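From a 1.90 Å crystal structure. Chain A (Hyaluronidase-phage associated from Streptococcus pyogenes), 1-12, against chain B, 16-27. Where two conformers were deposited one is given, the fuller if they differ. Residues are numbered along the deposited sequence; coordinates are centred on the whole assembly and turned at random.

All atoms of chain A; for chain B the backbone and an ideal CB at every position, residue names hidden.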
# COMPACT_ATOMS: atom_id res chain seq x y z
N THR A 1 9.01 2.46 12.53
CA THR A 1 8.08 3.40 13.28
C THR A 1 6.72 3.30 12.57
O THR A 1 5.78 2.69 13.10
CB THR A 1 8.60 4.93 13.33
OG1 THR A 1 10.03 5.03 13.52
CG2 THR A 1 7.94 5.77 14.42
N ASN A 2 6.61 3.87 11.37
CA ASN A 2 5.29 3.99 10.72
C ASN A 2 4.84 2.65 10.19
O ASN A 2 5.67 1.81 9.78
CB ASN A 2 5.33 5.03 9.58
CG ASN A 2 5.84 6.40 10.01
OD1 ASN A 2 6.75 6.97 9.36
ND2 ASN A 2 5.28 6.95 11.10
N ALA A 3 3.53 2.43 10.17
CA ALA A 3 3.01 1.20 9.63
C ALA A 3 3.30 1.07 8.12
O ALA A 3 3.75 0.01 7.66
CB ALA A 3 1.54 1.11 9.85
N VAL A 4 3.00 2.10 7.35
CA VAL A 4 3.30 2.05 5.92
C VAL A 4 4.09 3.32 5.61
O VAL A 4 3.68 4.39 5.97
CB VAL A 4 2.03 1.98 5.04
CG1 VAL A 4 2.39 1.89 3.58
CG2 VAL A 4 1.24 0.72 5.41
N ASN A 5 5.24 3.17 4.96
CA ASN A 5 6.04 4.29 4.48
C ASN A 5 6.18 4.16 2.95
O ASN A 5 6.61 3.10 2.48
CB ASN A 5 7.48 4.23 5.01
CG ASN A 5 7.63 4.86 6.36
OD1 ASN A 5 8.01 4.18 7.31
ND2 ASN A 5 7.38 6.15 6.47
N ILE A 6 5.84 5.23 2.21
CA ILE A 6 5.99 5.27 0.74
C ILE A 6 6.99 6.38 0.42
O ILE A 6 6.74 7.55 0.78
CB ILE A 6 4.66 5.57 0.05
CG1 ILE A 6 3.52 4.82 0.72
CG2 ILE A 6 4.70 5.12 -1.40
CD1 ILE A 6 3.52 3.39 0.39
N VAL A 7 8.11 6.02 -0.22
CA VAL A 7 9.17 7.00 -0.51
C VAL A 7 9.44 7.07 -2.00
O VAL A 7 9.77 6.05 -2.62
CB VAL A 7 10.44 6.67 0.21
CG1 VAL A 7 11.57 7.61 -0.23
CG2 VAL A 7 10.27 6.71 1.73
N MET A 8 9.30 8.26 -2.56
CA MET A 8 9.78 8.48 -3.92
C MET A 8 11.13 9.23 -3.81
O MET A 8 11.18 10.39 -3.37
CB MET A 8 8.75 9.23 -4.75
CG MET A 8 9.37 9.78 -6.02
SD MET A 8 8.22 10.10 -7.30
CE MET A 8 7.74 8.40 -7.70
N ARG A 9 12.22 8.56 -4.16
CA ARG A 9 13.56 9.19 -4.10
C ARG A 9 13.73 10.23 -5.20
O ARG A 9 12.97 10.25 -6.18
CB ARG A 9 14.69 8.16 -4.26
CG ARG A 9 14.74 7.10 -3.17
CD ARG A 9 16.03 6.23 -3.23
NE ARG A 9 16.29 5.62 -4.55
CZ ARG A 9 16.06 4.34 -4.87
NH1 ARG A 9 15.56 3.48 -3.98
NH2 ARG A 9 16.34 3.91 -6.10
N GLN A 10 14.73 11.09 -5.02
CA GLN A 10 15.03 12.16 -5.98
C GLN A 10 15.37 11.58 -7.36
O GLN A 10 16.31 10.80 -7.47
CB GLN A 10 16.17 13.04 -5.45
CG GLN A 10 16.52 14.10 -6.48
CD GLN A 10 17.42 15.13 -5.98
OE1 GLN A 10 17.94 15.06 -4.87
NE2 GLN A 10 17.65 16.13 -6.81
N PRO A 11 14.58 11.88 -8.42
CA PRO A 11 14.98 11.36 -9.72
C PRO A 11 16.12 12.24 -10.33
O PRO A 11 16.35 13.36 -9.85
CB PRO A 11 13.70 11.49 -10.54
CG PRO A 11 13.09 12.74 -10.02
CD PRO A 11 13.41 12.77 -8.55
N THR A 12 16.81 11.77 -11.37
CA THR A 12 17.95 12.58 -11.92
C THR A 12 17.39 13.84 -12.58
O THR A 12 17.91 14.94 -12.41
CB THR A 12 18.95 11.82 -12.83
OG1 THR A 12 18.28 11.33 -14.00
CG2 THR A 12 19.58 10.66 -12.08
N UNK B 16 4.90 8.77 18.23
CA UNK B 16 4.74 9.67 17.08
C UNK B 16 4.45 8.98 15.74
O UNK B 16 4.33 9.64 14.70
CB UNK B 16 6.01 10.51 16.93
N UNK B 17 4.27 7.67 15.76
CA UNK B 17 4.12 6.96 14.53
C UNK B 17 2.71 7.09 13.83
O UNK B 17 1.65 7.29 14.47
CB UNK B 17 4.42 5.49 14.81
N UNK B 18 2.78 7.01 12.50
CA UNK B 18 1.64 7.20 11.61
C UNK B 18 1.21 5.87 11.01
O UNK B 18 2.02 4.97 10.84
CB UNK B 18 1.98 8.20 10.50
N UNK B 19 -0.06 5.73 10.66
CA UNK B 19 -0.53 4.60 9.85
C UNK B 19 0.16 4.67 8.43
O UNK B 19 0.63 3.68 7.88
CB UNK B 19 -2.05 4.63 9.73
N UNK B 20 0.22 5.86 7.86
CA UNK B 20 0.73 6.04 6.49
C UNK B 20 1.59 7.30 6.41
O UNK B 20 1.14 8.40 6.80
CB UNK B 20 -0.42 6.12 5.49
N UNK B 21 2.83 7.15 5.93
CA UNK B 21 3.73 8.27 5.85
C UNK B 21 4.28 8.29 4.40
O UNK B 21 4.78 7.31 3.92
CB UNK B 21 4.84 8.16 6.89
N UNK B 22 4.11 9.41 3.72
CA UNK B 22 4.56 9.53 2.30
C UNK B 22 5.57 10.65 2.17
O UNK B 22 5.35 11.76 2.67
CB UNK B 22 3.38 9.79 1.36
N UNK B 23 6.71 10.38 1.51
CA UNK B 23 7.65 11.47 1.19
C UNK B 23 8.14 11.38 -0.25
O UNK B 23 8.59 10.31 -0.67
CB UNK B 23 8.85 11.44 2.14
N UNK B 24 8.09 12.49 -0.97
CA UNK B 24 8.67 12.53 -2.31
C UNK B 24 9.85 13.51 -2.33
O UNK B 24 9.75 14.61 -1.80
CB UNK B 24 7.62 12.93 -3.34
N UNK B 25 10.93 13.11 -2.99
CA UNK B 25 12.01 14.06 -3.29
C UNK B 25 12.00 14.56 -4.76
O UNK B 25 13.01 15.11 -5.23
CB UNK B 25 13.36 13.40 -2.99
N UNK B 26 10.87 14.39 -5.46
CA UNK B 26 10.74 14.79 -6.86
C UNK B 26 10.05 16.12 -6.97
O UNK B 26 8.83 16.22 -6.75
CB UNK B 26 9.97 13.74 -7.66
N UNK B 27 10.79 17.19 -7.30
CA UNK B 27 10.15 18.50 -7.34
C UNK B 27 9.22 18.68 -8.53
O UNK B 27 8.49 19.65 -8.58
CB UNK B 27 11.22 19.59 -7.36

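The two backbones run parallel, with 9° between strand directions, and the strand axes come within 4.7 Å, so B20 to B24 pair in register with A4 to A8 and side chains alternate between two faces. The ladder is blind to sequence except for proline: the backbone N of 21 donates to Val A4 O (2.9 Å), the backbone N of 23 to Ile A6 O (2.9 Å) and the backbone N of 25 to Met A8 O (2.8 Å).

Position 16 has no chain A atom within 5.5 Å of its ideal CB, so nothing here selects a residue; it is Phe B16, its ring leading away.

At 17 the CB points toward chain A and already lies 3.5 Å from Thr A1 CG2. A small residue suits; Ser B17 packs its CB 3.4 Å from Thr A1 CG2.

Position 18 points sideways, its ideal CB 3.6 Å from Asn A2 ND2, and its carbonyl takes the Ala A3 amide (N to O, 3.0 Å). Small or polar residues fit; Ser B18 turns OG (m) to a partner elsewhere in the structure.

Position 19 points away, leaving the choice open on this side. Ala B19 contributes backbone, its O accepting from Val A4 N at 2.9 Å.

Position 20 shares a face with Val A4 and Ile A6, whose aliphatic carbons invite Leu, Ile, Val or Met. Leu B20 (t, p) brings CD1 to 3.6 Å from Val A4 CG1 and 3.8 Å from Ile A6 CG1.

On the other face, the ideal CB of 21 is 3.3 Å from both Asn A2 OD1 and Asn A5 ND2, atoms hydrogen-bonded to each other within chain A. This polar setting suits Asn, Ser or Thr. It is Asn B21 (t); its ND2 as modelled lies 2.7 Å from Asn A5 ND2, two donors that form no hydrogen bond.

Position 22 returns to the aliphatic face beside Ile A6; beta-branched or other apolar residues fit. Ile B22 sets CG1 4.1 Å from Ile A6 CG1.

Position 23 has extended angles (-135/131) and Val A7 CG2 5.0 Å from its ideal CB, leaving room for Val, Thr or Ile. Thr B23 (p) places OG1 3.6 Å from Val A7 CG2.

At 24 the ideal CB is 4.1 Å from Met A8 CB; small or apolar residues suit. Ser B24 OG lies 3.6 Å from Met A8 CG and accepts the backbone amide of residue 26.

Position 25 points toward chain A, its ideal CB 3.4 Å from Gln A10 N, favouring a small residue: Ala B25.

Position 26 lies near Pro A11 CD and Met A8 SD, admitting apolar or amide side chains. Asn B26 brings OD1 3.6 Å from Pro A11 CG.

Position 27 is out of reach; it is Glu B27.

Chain B 16-27: FSSALNITSANE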
# COMPACT_ATOMS: atom_id res chain seq x y z
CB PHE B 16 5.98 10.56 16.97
CG PHE B 16 6.03 11.61 18.04
CD1 PHE B 16 5.02 12.59 18.10
CD2 PHE B 16 7.03 11.59 19.00
CE1 PHE B 16 5.03 13.57 19.13
CE2 PHE B 16 7.07 12.57 20.00
CZ PHE B 16 6.06 13.56 20.07
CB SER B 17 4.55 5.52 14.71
OG SER B 17 3.39 4.84 15.12
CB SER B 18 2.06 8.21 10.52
OG SER B 18 2.23 9.50 11.12
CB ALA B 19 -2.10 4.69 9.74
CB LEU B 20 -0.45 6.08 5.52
CG LEU B 20 -0.01 6.29 4.04
CD1 LEU B 20 0.97 5.25 3.56
CD2 LEU B 20 -1.23 6.28 3.15
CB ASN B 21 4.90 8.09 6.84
CG ASN B 21 5.96 9.20 6.69
OD1 ASN B 21 5.67 10.38 6.87
ND2 ASN B 21 7.19 8.80 6.36
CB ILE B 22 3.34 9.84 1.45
CG1 ILE B 22 2.35 8.66 1.63
CG2 ILE B 22 3.71 10.08 -0.08
CD1 ILE B 22 1.27 8.74 0.84
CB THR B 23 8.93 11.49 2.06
OG1 THR B 23 9.68 10.28 1.86
CG2 THR B 23 8.59 11.68 3.54
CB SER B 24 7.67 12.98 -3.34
OG SER B 24 8.33 12.91 -4.63
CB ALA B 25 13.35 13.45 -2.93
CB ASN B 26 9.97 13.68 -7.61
CG ASN B 26 9.56 14.09 -9.01
OD1 ASN B 26 10.20 14.94 -9.67
ND2 ASN B 26 8.46 13.50 -9.48
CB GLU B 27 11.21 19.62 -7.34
CG GLU B 27 12.06 19.66 -8.61
CD GLU B 27 12.91 20.89 -8.63
OE1 GLU B 27 12.52 21.81 -9.33
OE2 GLU B 27 13.94 20.97 -7.92
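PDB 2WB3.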